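Alcohol oxidase (Myceliophthora thermophila, PDB 6F74) binds FAD and, as a VAO-type flavoprotein oxidase of the oxygen-dependent FAD-linked oxidoreductase family, probably oxidises an alcohol substrate with molecular oxygen. Local coordinates at residues P28-C32 with H148-L152; I104-P108 with P507-S511; F178-F184 with I204-Y210; F354-S358 with E456-P462. All coordinates share one frame. Residue numbers count along the deposited sequence, not the author numbering.

Interaction 1: P28-C32 with H148-L152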
loop_
_atom_site.group_PDB
_atom_site.type_symbol
_atom_site.label_atom_id
_atom_site.label_comp_id
_atom_site.label_asym_id
_atom_site.label_seq_id
_atom_site.Cartn_x
_atom_site.Cartn_y
_atom_site.Cartn_z
ATOM N N PRO A 28 17.847 -27.698 5.827
ATOM C CA PRO A 28 16.463 -28.100 5.694
ATOM C C PRO A 28 15.661 -27.166 4.787
ATOM O O PRO A 28 15.862 -25.951 4.765
ATOM C CB PRO A 28 15.948 -28.096 7.126
ATOM C CG PRO A 28 16.887 -27.237 7.915
ATOM C CD PRO A 28 18.141 -27.092 7.143
ATOM N N LYS A 29 14.753 -27.770 4.037
ATOM C CA LYS A 29 13.940 -27.039 3.083
ATOM C C LYS A 29 12.855 -26.217 3.760
ATOM O O LYS A 29 12.514 -25.132 3.250
ATOM C CB LYS A 29 13.376 -27.987 2.034
ATOM C CG LYS A 29 14.425 -28.289 0.963
ATOM C CD LYS A 29 14.061 -29.455 0.057
ATOM C CE LYS A 29 13.953 -29.030 -1.393
ATOM N NZ LYS A 29 13.939 -30.232 -2.251
ATOM N N CYS A 30 12.376 -26.683 4.932
ATOM C CA CYS A 30 11.297 -26.033 5.634
ATOM C C CYS A 30 11.792 -25.331 6.885
ATOM O O CYS A 30 12.599 -25.889 7.648
ATOM C CB CYS A 30 10.231 -27.048 6.031
ATOM S SG CYS A 30 9.566 -27.961 4.616
ATOM N N ARG A 31 11.273 -24.146 7.118
ATOM C CA ARG A 31 11.483 -23.463 8.370
ATOM C C ARG A 31 10.773 -24.202 9.518
ATOM O O ARG A 31 9.716 -24.840 9.320
ATOM C CB ARG A 31 10.983 -22.006 8.287
ATOM C CG ARG A 31 11.910 -21.050 7.511
ATOM C CD ARG A 31 11.885 -21.239 6.015
ATOM N NE ARG A 31 12.530 -20.107 5.308
ATOM C CZ ARG A 31 13.647 -20.149 4.575
ATOM N NH1 ARG A 31 14.340 -21.259 4.385
ATOM N NH2 ARG A 31 14.080 -19.031 4.007
ATOM N N CYS A 32 11.382 -24.111 10.691
ATOM C CA CYS A 32 10.840 -24.663 11.932
ATOM C C CYS A 32 9.701 -23.799 12.498
ATOM O O CYS A 32 9.779 -22.582 12.482
ATOM C CB CYS A 32 11.959 -24.781 12.976
ATOM S SG CYS A 32 11.530 -25.775 14.384
ATOM N N HIS A 148 18.245 -20.651 14.281
ATOM C CA HIS A 148 17.239 -21.640 14.616
ATOM C C HIS A 148 16.292 -21.989 13.469
ATOM O O HIS A 148 15.278 -22.663 13.686
ATOM C CB HIS A 148 16.488 -21.260 15.891
ATOM C CG HIS A 148 17.385 -21.048 17.070
ATOM N ND1 HIS A 148 17.863 -22.072 17.869
ATOM C CD2 HIS A 148 17.912 -19.904 17.568
ATOM C CE1 HIS A 148 18.621 -21.566 18.829
ATOM N NE2 HIS A 148 18.648 -20.251 18.688
ATOM N N ASN A 149 16.659 -21.578 12.251
ATOM C CA ASN A 149 15.896 -21.836 11.034
ATOM C C ASN A 149 14.426 -21.477 11.181
ATOM O O ASN A 149 13.521 -22.254 10.816
ATOM C CB ASN A 149 16.114 -23.298 10.610
ATOM C CG ASN A 149 15.271 -23.706 9.417
ATOM O OD1 ASN A 149 15.203 -22.992 8.414
ATOM N ND2 ASN A 149 14.636 -24.866 9.514
ATOM N N ILE A 150 14.190 -20.315 11.765
ATOM C CA ILE A 150 12.850 -19.815 12.026
ATOM C C ILE A 150 12.599 -18.708 10.998
ATOM O O ILE A 150 13.488 -17.848 10.760
ATOM C CB ILE A 150 12.734 -19.238 13.459
ATOM C CG1 ILE A 150 12.935 -20.335 14.494
ATOM C CG2 ILE A 150 11.396 -18.550 13.682
ATOM C CD1 ILE A 150 12.684 -19.901 15.937
ATOM N N ARG A 151 11.382 -18.693 10.452
ATOM C CA ARG A 151 10.988 -17.730 9.436
ATOM C C ARG A 151 11.007 -16.307 9.993
ATOM O O ARG A 151 10.381 -16.028 11.032
ATOM C CB ARG A 151 9.586 -18.044 8.876
ATOM C CG ARG A 151 9.068 -17.009 7.893
ATOM C CD ARG A 151 7.698 -17.285 7.366
ATOM N NE ARG A 151 7.265 -16.230 6.451
ATOM C CZ ARG A 151 6.115 -16.240 5.762
ATOM N NH1 ARG A 151 5.267 -17.268 5.873
ATOM N NH2 ARG A 151 5.794 -15.207 4.946
ATOM N N LEU A 152 11.745 -15.424 9.319
ATOM C CA LEU A 152 11.830 -14.031 9.747
ATOM C C LEU A 152 10.796 -13.218 8.995
ATOM O O LEU A 152 10.797 -13.199 7.770
ATOM C CB LEU A 152 13.227 -13.438 9.525
ATOM C CG LEU A 152 13.430 -11.998 10.016
ATOM C CD1 LEU A 152 13.392 -11.940 11.532
ATOM C CD2 LEU A 152 14.749 -11.450 9.522
HETATM O O HOH W 1 14.351 -23.859 5.652
HETATM O O HOH W 2 8.911 -20.483 10.994
#
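A Schellman motif closes helix 135-147 here, and its C-prime residue, Asn149, doubles as the anchor for the N-terminal tail of the chain. The positive phi of Asn149 turns the backbone out of the helix toward strand 152-155 of the FAD-binding domain, and the same residue then holds segment 28-32 through both its side chain and its backbone. Its amide ND2 donates to Cys30 O at 2.9 Å, while its carbonyl O accepts from Cys32 N at 2.8 Å, both nearly straight. Asn149 O also lies 3.4 Å from Arg31 CA, a CA-H...O contact. Pro28 packs its CG against Asn149 ND2 at 3.6 Å, and the aliphatic part of Arg31 lies along the chain that follows Asn149, with CG 4.0 Å from Arg151 CB. The guanidinium of Arg31 reaches on to the carbonyl of Asp573, and that of Arg151 forms a salt bridge with Glu589. The disulfide Cys30-Cys596 ties the tail to the C-terminal end of the chain, so this corner gathers both termini against the flavin domain, while Cys32-Cys38 closes a short loop within the N-terminal region. Waters fill the gaps: one bridges Cys32 O and Arg151 N, and another donates to Pro28 O at 2.7 Å and to Asn149 OD1 at 3.0 Å while accepting from Arg31 NH1 at 2.9 Å.

Interaction 2: I104-P108 with P507-S511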
loop_
_atom_site.group_PDB
_atom_site.type_symbol
_atom_site.label_atom_id
_atom_site.label_comp_id
_atom_site.label_asym_id
_atom_site.label_seq_id
_atom_site.Cartn_x
_atom_site.Cartn_y
_atom_site.Cartn_z
ATOM N N ILE A 104 -8.621 -12.878 8.946
ATOM C CA ILE A 104 -9.116 -12.700 10.323
ATOM C C ILE A 104 -9.476 -14.084 10.883
ATOM O O ILE A 104 -10.574 -14.622 10.615
ATOM C CB ILE A 104 -10.332 -11.727 10.371
ATOM C CG1 ILE A 104 -9.948 -10.332 9.865
ATOM C CG2 ILE A 104 -10.907 -11.603 11.780
ATOM C CD1 ILE A 104 -11.100 -9.350 9.726
ATOM N N THR A 105 -8.537 -14.672 11.621
ATOM C CA THR A 105 -8.729 -15.958 12.289
ATOM C C THR A 105 -9.026 -15.805 13.787
ATOM O O THR A 105 -9.180 -16.798 14.488
ATOM C CB THR A 105 -7.485 -16.846 12.112
ATOM O OG1 THR A 105 -6.291 -16.165 12.610
ATOM C CG2 THR A 105 -7.339 -17.202 10.626
ATOM N N CYS A 106 -9.077 -14.562 14.264
ATOM C CA CYS A 106 -9.529 -14.247 15.612
ATOM C C CYS A 106 -10.305 -12.947 15.597
ATOM O O CYS A 106 -9.769 -11.876 15.875
ATOM C CB CYS A 106 -8.317 -14.176 16.563
ATOM S SG CYS A 106 -8.773 -13.826 18.268
ATOM N N ALA A 107 -11.578 -13.051 15.229
ATOM C CA ALA A 107 -12.433 -11.869 15.017
ATOM C C ALA A 107 -12.733 -11.152 16.337
ATOM O O ALA A 107 -12.892 -11.805 17.365
ATOM C CB ALA A 107 -13.729 -12.271 14.326
ATOM N N PRO A 108 -12.798 -9.811 16.324
ATOM C CA PRO A 108 -13.416 -9.176 17.487
ATOM C C PRO A 108 -14.896 -9.540 17.547
ATOM O O PRO A 108 -15.517 -9.699 16.500
ATOM C CB PRO A 108 -13.216 -7.699 17.226
ATOM C CG PRO A 108 -13.203 -7.585 15.749
ATOM C CD PRO A 108 -12.496 -8.829 15.275
ATOM N N PRO A 507 -17.529 -10.931 4.800
ATOM C CA PRO A 507 -17.885 -10.841 6.218
ATOM C C PRO A 507 -16.669 -10.960 7.124
ATOM O O PRO A 507 -15.658 -11.581 6.759
ATOM C CB PRO A 507 -18.838 -12.056 6.435
ATOM C CG PRO A 507 -19.366 -12.379 5.073
ATOM C CD PRO A 507 -18.230 -12.051 4.134
ATOM N N LYS A 508 -16.765 -10.348 8.291
ATOM C CA LYS A 508 -15.680 -10.363 9.278
ATOM C C LYS A 508 -15.319 -11.810 9.651
ATOM O O LYS A 508 -14.142 -12.167 9.714
ATOM C CB LYS A 508 -16.146 -9.573 10.510
ATOM C CG LYS A 508 -15.160 -9.472 11.652
ATOM C CD LYS A 508 -15.778 -8.652 12.776
ATOM C CE LYS A 508 -16.812 -9.440 13.576
ATOM N NZ LYS A 508 -17.379 -8.577 14.642
ATOM N N VAL A 509 -16.344 -12.636 9.893
ATOM C CA VAL A 509 -16.171 -14.081 10.052
ATOM C C VAL A 509 -16.599 -14.740 8.740
ATOM O O VAL A 509 -17.777 -14.953 8.494
ATOM C CB VAL A 509 -16.951 -14.663 11.249
ATOM C CG1 VAL A 509 -16.606 -16.151 11.436
ATOM C CG2 VAL A 509 -16.610 -13.912 12.527
ATOM N N ALA A 510 -15.610 -15.082 7.926
ATOM C CA ALA A 510 -15.797 -15.511 6.559
ATOM C C ALA A 510 -15.438 -16.981 6.384
ATOM O O ALA A 510 -14.324 -17.353 6.614
ATOM C CB ALA A 510 -14.917 -14.665 5.644
ATOM N N SER A 511 -16.383 -17.781 5.915
ATOM C CA SER A 511 -16.119 -19.167 5.507
ATOM C C SER A 511 -15.145 -19.205 4.331
ATOM O O SER A 511 -15.046 -18.254 3.574
ATOM C CB SER A 511 -17.425 -19.856 5.101
ATOM O OG SER A 511 -17.961 -19.249 3.943
HETATM O O HOH W 3 -12.756 -14.043 9.143
#
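Lys508 dominates this loop-to-loop contact, in which the segment leading into helix 512-533 meets a disulfide-braced loop between helix 88-93 and strand 128-131. With chi1 and chi2 both t, its side chain runs out extended alongside Ala107 and Pro108 before turning at chi3. CG sits 4.1 Å from Ala107 CB, CD lies 4.1 Å from Pro108 CG, and NZ donates a hydrogen bond to Pro108 O at 2.9 Å. The ammonium also forms a salt bridge with Glu115; Pro108 and Glu115, two of its polar partners, both follow Cys106. Pro108, the next most covered residue, thus offers its ring CG to the lysine's methylenes and a carbonyl to its charge; Trp85 packs against the same proline. Ala107 directs its CA-to-CB bond toward the other loop, where CB also meets Val509 CG2 at 3.8 Å. Nearby, Ile104 places CG2 3.9 Å from Lys508 O. The Cys106-Cys120 disulfide ties down the loop between Ile104 and Ala107, and Thr105 touches an attached glycan, which puts the contact near the glycosylated surface and away from the flavin. Ser511 occupies the N-cap of helix 512-533, its OG accepting from the backbone of Ile514. Between the backbones, a bridging water lies 2.4 Å from Lys508 O, 2.7 Å from Ile104 O and 3.3 Å from Ala510 N.

Interaction 3: F178-F184 with I204-Y210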
loop_
_atom_site.group_PDB
_atom_site.type_symbol
_atom_site.label_atom_id
_atom_site.label_comp_id
_atom_site.label_asym_id
_atom_site.label_seq_id
_atom_site.Cartn_x
_atom_site.Cartn_y
_atom_site.Cartn_z
ATOM N N PHE A 178 12.226 1.644 15.828
ATOM C CA PHE A 178 13.581 1.809 15.327
ATOM C C PHE A 178 13.619 3.167 14.677
ATOM O O PHE A 178 13.345 3.304 13.483
ATOM C CB PHE A 178 13.950 0.676 14.358
ATOM C CG PHE A 178 15.330 0.799 13.783
ATOM C CD1 PHE A 178 16.455 0.655 14.585
ATOM C CD2 PHE A 178 15.508 1.075 12.430
ATOM C CE1 PHE A 178 17.727 0.780 14.054
ATOM C CE2 PHE A 178 16.791 1.166 11.888
ATOM C CZ PHE A 178 17.901 1.033 12.710
ATOM N N ARG A 179 13.945 4.183 15.480
ATOM C CA ARG A 179 13.723 5.570 15.105
ATOM C C ARG A 179 14.916 6.434 15.531
ATOM O O ARG A 179 14.999 6.817 16.694
ATOM C CB ARG A 179 12.449 6.053 15.778
ATOM C CG ARG A 179 11.192 5.390 15.189
ATOM C CD ARG A 179 9.907 5.941 15.787
ATOM N NE ARG A 179 8.842 5.875 14.789
ATOM C CZ ARG A 179 7.667 5.269 14.953
ATOM N NH1 ARG A 179 7.320 4.723 16.154
ATOM N NH2 ARG A 179 6.824 5.198 13.920
ATOM N N ASN A 180 15.821 6.736 14.587
ATOM C CA ASN A 180 17.081 7.438 14.906
ATOM C C ASN A 180 17.171 8.831 14.269
ATOM O O ASN A 180 18.267 9.337 14.005
ATOM C CB ASN A 180 18.268 6.571 14.497
ATOM C CG ASN A 180 18.143 5.152 15.019
ATOM O OD1 ASN A 180 18.140 4.217 14.265
ATOM N ND2 ASN A 180 18.071 4.997 16.341
ATOM N N GLY A 181 16.007 9.446 14.058
ATOM C CA GLY A 181 15.893 10.838 13.634
ATOM C C GLY A 181 15.415 10.999 12.205
ATOM O O GLY A 181 15.678 10.156 11.338
ATOM N N VAL A 182 14.676 12.084 11.982
ATOM C CA VAL A 182 14.336 12.518 10.635
ATOM C C VAL A 182 14.938 13.908 10.483
ATOM O O VAL A 182 14.533 14.830 11.193
ATOM C CB VAL A 182 12.819 12.569 10.421
ATOM C CG1 VAL A 182 12.493 13.092 9.043
ATOM C CG2 VAL A 182 12.225 11.171 10.611
ATOM N N ARG A 183 15.896 14.049 9.574
ATOM C CA ARG A 183 16.655 15.289 9.467
ATOM C C ARG A 183 16.617 15.834 8.062
ATOM O O ARG A 183 16.810 15.103 7.097
ATOM C CB ARG A 183 18.111 15.073 9.874
ATOM C CG ARG A 183 18.303 14.710 11.328
ATOM C CD ARG A 183 19.772 14.470 11.653
ATOM N NE ARG A 183 20.258 13.200 11.109
ATOM C CZ ARG A 183 19.992 11.983 11.612
ATOM N NH1 ARG A 183 19.232 11.811 12.699
ATOM N NH2 ARG A 183 20.522 10.911 11.032
ATOM N N PHE A 184 16.398 17.140 7.973
ATOM C CA PHE A 184 16.343 17.846 6.715
ATOM C C PHE A 184 17.751 18.191 6.270
ATOM O O PHE A 184 18.571 18.597 7.072
ATOM C CB PHE A 184 15.497 19.117 6.904
ATOM C CG PHE A 184 15.486 20.027 5.711
ATOM C CD1 PHE A 184 14.688 19.737 4.611
ATOM C CD2 PHE A 184 16.279 21.178 5.686
ATOM C CE1 PHE A 184 14.676 20.566 3.503
ATOM C CE2 PHE A 184 16.271 22.022 4.577
ATOM C CZ PHE A 184 15.461 21.719 3.478
ATOM N N ILE A 204 15.512 14.710 2.753
ATOM C CA ILE A 204 15.287 14.284 4.124
ATOM C C ILE A 204 15.955 12.928 4.356
ATOM O O ILE A 204 15.739 11.979 3.587
ATOM C CB ILE A 204 13.794 14.304 4.523
ATOM C CG1 ILE A 204 13.293 15.753 4.530
ATOM C CG2 ILE A 204 13.612 13.693 5.904
ATOM C CD1 ILE A 204 11.861 15.998 5.008
ATOM N N HIS A 205 16.788 12.862 5.405
ATOM C CA HIS A 205 17.345 11.604 5.885
ATOM C C HIS A 205 16.322 10.976 6.809
ATOM O O HIS A 205 16.115 11.429 7.935
ATOM C CB HIS A 205 18.683 11.831 6.603
ATOM C CG HIS A 205 19.399 10.553 6.950
ATOM N ND1 HIS A 205 20.557 10.509 7.694
ATOM C CD2 HIS A 205 19.043 9.267 6.736
ATOM C CE1 HIS A 205 20.919 9.253 7.865
ATOM N NE2 HIS A 205 20.016 8.477 7.298
ATOM N N ILE A 206 15.640 9.950 6.313
ATOM C CA ILE A 206 14.699 9.237 7.150
ATOM C C ILE A 206 15.478 8.122 7.828
ATOM O O ILE A 206 15.628 7.045 7.251
ATOM C CB ILE A 206 13.519 8.684 6.341
ATOM C CG1 ILE A 206 12.896 9.797 5.485
ATOM C CG2 ILE A 206 12.479 8.077 7.277
ATOM C CD1 ILE A 206 11.824 9.314 4.509
ATOM N N ASP A 207 15.965 8.384 9.048
ATOM C CA ASP A 207 16.890 7.504 9.750
ATOM C C ASP A 207 16.127 6.618 10.716
ATOM O O ASP A 207 16.294 6.689 11.923
ATOM C CB ASP A 207 17.969 8.341 10.476
ATOM C CG ASP A 207 19.230 7.551 10.790
ATOM O OD1 ASP A 207 19.306 6.314 10.509
ATOM O OD2 ASP A 207 20.166 8.191 11.333
ATOM N N GLY A 208 15.277 5.758 10.158
ATOM C CA GLY A 208 14.463 4.846 10.950
ATOM C C GLY A 208 13.212 4.436 10.195
ATOM O O GLY A 208 12.907 4.981 9.137
ATOM N N ALA A 209 12.489 3.461 10.753
ATOM C CA ALA A 209 11.211 3.015 10.192
ATOM C C ALA A 209 10.081 3.964 10.614
ATOM O O ALA A 209 9.098 3.573 11.261
ATOM C CB ALA A 209 10.907 1.620 10.639
ATOM N N TYR A 210 10.242 5.228 10.219
ATOM C CA TYR A 210 9.262 6.242 10.496
ATOM C C TYR A 210 8.016 6.046 9.619
ATOM O O TYR A 210 8.039 5.319 8.617
ATOM C CB TYR A 210 9.884 7.626 10.318
ATOM C CG TYR A 210 10.812 8.007 11.437
ATOM C CD1 TYR A 210 10.313 8.589 12.610
ATOM C CD2 TYR A 210 12.188 7.791 11.343
ATOM C CE1 TYR A 210 11.139 8.942 13.650
ATOM C CE2 TYR A 210 13.038 8.153 12.380
ATOM C CZ TYR A 210 12.505 8.722 13.539
ATOM O OH TYR A 210 13.339 9.096 14.582
HETATM O O HOH W 4 21.799 12.754 8.075
#
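The salt bridge from Arg183 NH2 to Asp207 OD2, 2.8 Å long, spans a classic beta bulge in an antiparallel strand pair of the FAD-binding domain. Asn180 and Gly181 both face Asp207: Asn180 N donates to Asp207 O at 2.7 Å, and Asp207 N to Gly181 O at 2.9 Å. The extra residue leaves Gly181 N to Tyr210 OH, at 2.7 Å, while Arg183 NH1 holds Asn180 O at 3.0 Å. Beyond the bulge, Arg183 and His205 make a regular hydrogen-bonded pair (His205 N to Arg183 O 2.8 Å, Arg183 N to His205 O 3.1 Å). At the other end Ala209 N reaches Phe178 O at 2.9 Å, and Gly208 fits against Arg179 where a CB would clash. Strand 296-306 flanks strand 203-208 on its far edge, His205 stacking on His301. Val182, Phe184, Ile204 and Ile206 turn to the face that packs on helix 212-221, with Val182 CG1 3.4 Å from Ile204 CG2. Ala209 touches Ser156, an FAD-binding residue, so the pair ends close to the cofactor. The Tyr210 ring is clamped by two CH-pi contacts, Arg179 CG 4.0 Å from its centroid and Val182 CG2 3.4 Å from it on the opposite face.

Interaction 4: F354-S358 with E456-P462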
loop_
_atom_site.group_PDB
_atom_site.type_symbol
_atom_site.label_atom_id
_atom_site.label_comp_id
_atom_site.label_asym_id
_atom_site.label_seq_id
_atom_site.Cartn_x
_atom_site.Cartn_y
_atom_site.Cartn_z
ATOM N N PHE A 354 -13.895 8.161 -6.597
ATOM C CA PHE A 354 -14.556 7.065 -5.905
ATOM C C PHE A 354 -15.953 6.943 -6.469
ATOM O O PHE A 354 -16.609 7.950 -6.636
ATOM C CB PHE A 354 -14.684 7.379 -4.397
ATOM C CG PHE A 354 -13.371 7.542 -3.696
ATOM C CD1 PHE A 354 -12.700 8.770 -3.718
ATOM C CD2 PHE A 354 -12.787 6.482 -3.019
ATOM C CE1 PHE A 354 -11.469 8.930 -3.071
ATOM C CE2 PHE A 354 -11.560 6.648 -2.367
ATOM C CZ PHE A 354 -10.900 7.876 -2.392
ATOM N N TRP A 355 -16.428 5.734 -6.712
ATOM C CA TRP A 355 -17.758 5.583 -7.268
ATOM C C TRP A 355 -18.364 4.222 -6.976
ATOM O O TRP A 355 -17.644 3.239 -6.707
ATOM C CB TRP A 355 -17.771 5.886 -8.782
ATOM C CG TRP A 355 -16.978 4.934 -9.692
ATOM C CD1 TRP A 355 -15.694 5.063 -10.070
ATOM C CD2 TRP A 355 -17.477 3.761 -10.367
ATOM N NE1 TRP A 355 -15.323 4.028 -10.911
ATOM C CE2 TRP A 355 -16.411 3.224 -11.119
ATOM C CE3 TRP A 355 -18.717 3.114 -10.395
ATOM C CZ2 TRP A 355 -16.539 2.057 -11.870
ATOM C CZ3 TRP A 355 -18.845 1.949 -11.152
ATOM C CH2 TRP A 355 -17.766 1.435 -11.879
ATOM N N PHE A 356 -19.685 4.193 -7.060
ATOM C CA PHE A 356 -20.489 3.044 -6.679
ATOM C C PHE A 356 -21.666 2.979 -7.612
ATOM O O PHE A 356 -22.375 3.983 -7.794
ATOM C CB PHE A 356 -21.036 3.175 -5.237
ATOM C CG PHE A 356 -20.002 3.006 -4.186
ATOM C CD1 PHE A 356 -19.682 1.741 -3.718
ATOM C CD2 PHE A 356 -19.328 4.122 -3.668
ATOM C CE1 PHE A 356 -18.684 1.581 -2.760
ATOM C CE2 PHE A 356 -18.341 3.948 -2.715
ATOM C CZ PHE A 356 -18.022 2.686 -2.253
ATOM N N ARG A 357 -21.895 1.814 -8.175
ATOM C CA ARG A 357 -23.152 1.539 -8.882
ATOM C C ARG A 357 -24.326 1.488 -7.929
ATOM O O ARG A 357 -25.412 1.932 -8.234
ATOM C CB ARG A 357 -23.090 0.208 -9.608
ATOM C CG ARG A 357 -24.192 0.161 -10.667
ATOM C CD ARG A 357 -24.953 -1.148 -10.777
ATOM N NE ARG A 357 -24.232 -2.098 -11.590
ATOM C CZ ARG A 357 -24.392 -2.283 -12.897
ATOM N NH1 ARG A 357 -25.290 -1.624 -13.613
ATOM N NH2 ARG A 357 -23.600 -3.202 -13.474
ATOM N N SER A 358 -24.084 0.917 -6.766
ATOM C CA SER A 358 -25.083 0.896 -5.688
ATOM C C SER A 358 -24.327 0.905 -4.385
ATOM O O SER A 358 -23.243 0.317 -4.298
ATOM C CB SER A 358 -25.911 -0.392 -5.780
ATOM O OG SER A 358 -25.082 -1.484 -5.429
ATOM N N GLU A 456 -19.080 -1.417 -16.874
ATOM C CA GLU A 456 -20.233 -2.255 -16.564
ATOM C C GLU A 456 -19.847 -3.425 -15.673
ATOM O O GLU A 456 -20.476 -3.646 -14.659
ATOM C CB GLU A 456 -20.911 -2.778 -17.847
ATOM C CG GLU A 456 -22.231 -3.514 -17.644
ATOM C CD GLU A 456 -23.279 -2.668 -16.947
ATOM O OE1 GLU A 456 -23.383 -1.428 -17.196
ATOM O OE2 GLU A 456 -23.970 -3.232 -16.074
ATOM N N VAL A 457 -18.801 -4.149 -16.052
ATOM C CA VAL A 457 -18.300 -5.281 -15.247
ATOM C C VAL A 457 -17.753 -4.898 -13.859
ATOM O O VAL A 457 -18.140 -5.508 -12.873
ATOM C CB VAL A 457 -17.232 -6.110 -15.999
ATOM C CG1 VAL A 457 -16.682 -7.237 -15.107
ATOM C CG2 VAL A 457 -17.817 -6.708 -17.267
ATOM N N VAL A 458 -16.838 -3.924 -13.785
ATOM C CA VAL A 458 -16.272 -3.519 -12.470
ATOM C C VAL A 458 -17.297 -2.821 -11.534
ATOM O O VAL A 458 -17.121 -2.836 -10.312
ATOM C CB VAL A 458 -14.946 -2.699 -12.552
ATOM C CG1 VAL A 458 -13.894 -3.462 -13.308
ATOM C CG2 VAL A 458 -15.163 -1.325 -13.158
ATOM N N ALA A 459 -18.363 -2.238 -12.095
ATOM C CA ALA A 459 -19.486 -1.732 -11.291
ATOM C C ALA A 459 -20.101 -2.814 -10.389
ATOM O O ALA A 459 -20.668 -2.552 -9.327
ATOM C CB ALA A 459 -20.557 -1.139 -12.208
ATOM N N GLY A 460 -19.997 -4.055 -10.852
ATOM C CA GLY A 460 -20.415 -5.182 -10.040
ATOM C C GLY A 460 -21.899 -5.387 -10.099
ATOM O O GLY A 460 -22.630 -4.671 -10.800
ATOM N N LYS A 461 -22.328 -6.368 -9.318
ATOM C CA LYS A 461 -23.710 -6.776 -9.254
ATOM C C LYS A 461 -24.421 -5.792 -8.316
ATOM O O LYS A 461 -23.970 -5.561 -7.173
ATOM C CB LYS A 461 -23.814 -8.198 -8.689
ATOM C CG LYS A 461 -22.804 -9.224 -9.238
ATOM C CD LYS A 461 -23.319 -10.668 -9.102
ATOM C CE LYS A 461 -22.360 -11.629 -9.784
ATOM N NZ LYS A 461 -22.550 -13.050 -9.348
ATOM N N PRO A 462 -25.544 -5.210 -8.763
ATOM C CA PRO A 462 -26.295 -4.260 -7.910
ATOM C C PRO A 462 -26.621 -4.719 -6.470
ATOM O O PRO A 462 -26.919 -3.849 -5.628
ATOM C CB PRO A 462 -27.579 -4.060 -8.696
ATOM C CG PRO A 462 -27.144 -4.168 -10.128
ATOM C CD PRO A 462 -26.075 -5.256 -10.139
HETATM O O HOH W 5 -20.505 -0.361 -8.013
#
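Charge and hydrogen bonding centre on Arg357, whose CA-to-CB bond points at the other segment. Its NH2 forms a salt bridge with Glu456 OE2 at 2.6 Å, NH1 adding a weak bond to the same oxygen at 3.2 Å; Glu456 OE1 is meanwhile paired with Arg452. Gly460 O accepts from Arg357 NE at 3.1 Å and from NH2 at 3.2 Å, so the guanidinium holds both the last turn of helix 448-458 and the chain just beyond it. Ser358 OG donates to Pro462 O at 3.0 Å. The contact thereby joins the end of strand 349-356, inside the seven-stranded antiparallel sheet, to the C-terminal end of helix 448-458, which packs against helix 512-533; Gly460 leaves helical geometry with positive phi. Water bridges Arg357 N and Ala459 O, 2.6 Å from each. Apolar packing comes from Trp355, with CZ2 3.9 Å from Val458 CG2 and CZ3 3.7 Å from Ala459 CB; Leu331 of helix 328-346 borders the same patch. Over one face of the guanidinium lies Pro462 CG, 3.8 Å from Arg357 CD.

Overall arrangement
None of the four contacts touches another. Interaction 3 and the 148-152 side of interaction 1 belong to the FAD-binding part, the two centres about 32 Å apart: helix 135-147 ends at interaction 1, and its first turn meets Phe178 of interaction 3. Interaction 4 sits at the C-terminal end of strand 349-356, the middle strand of the seven-stranded sheet, about 42 Å from interaction 3 between centres and across the middle of the molecule. Helix 512-533 connects it to interaction 2, starting just after Ser511 and packing on Val457 and Val458. Along the chain interactions 1, 3 and 4 follow in series; interaction 2 crosses interaction 1 and encloses 3 and 4, so it ties a loop ahead of strand 128-131 to the one that follows strand 498-503.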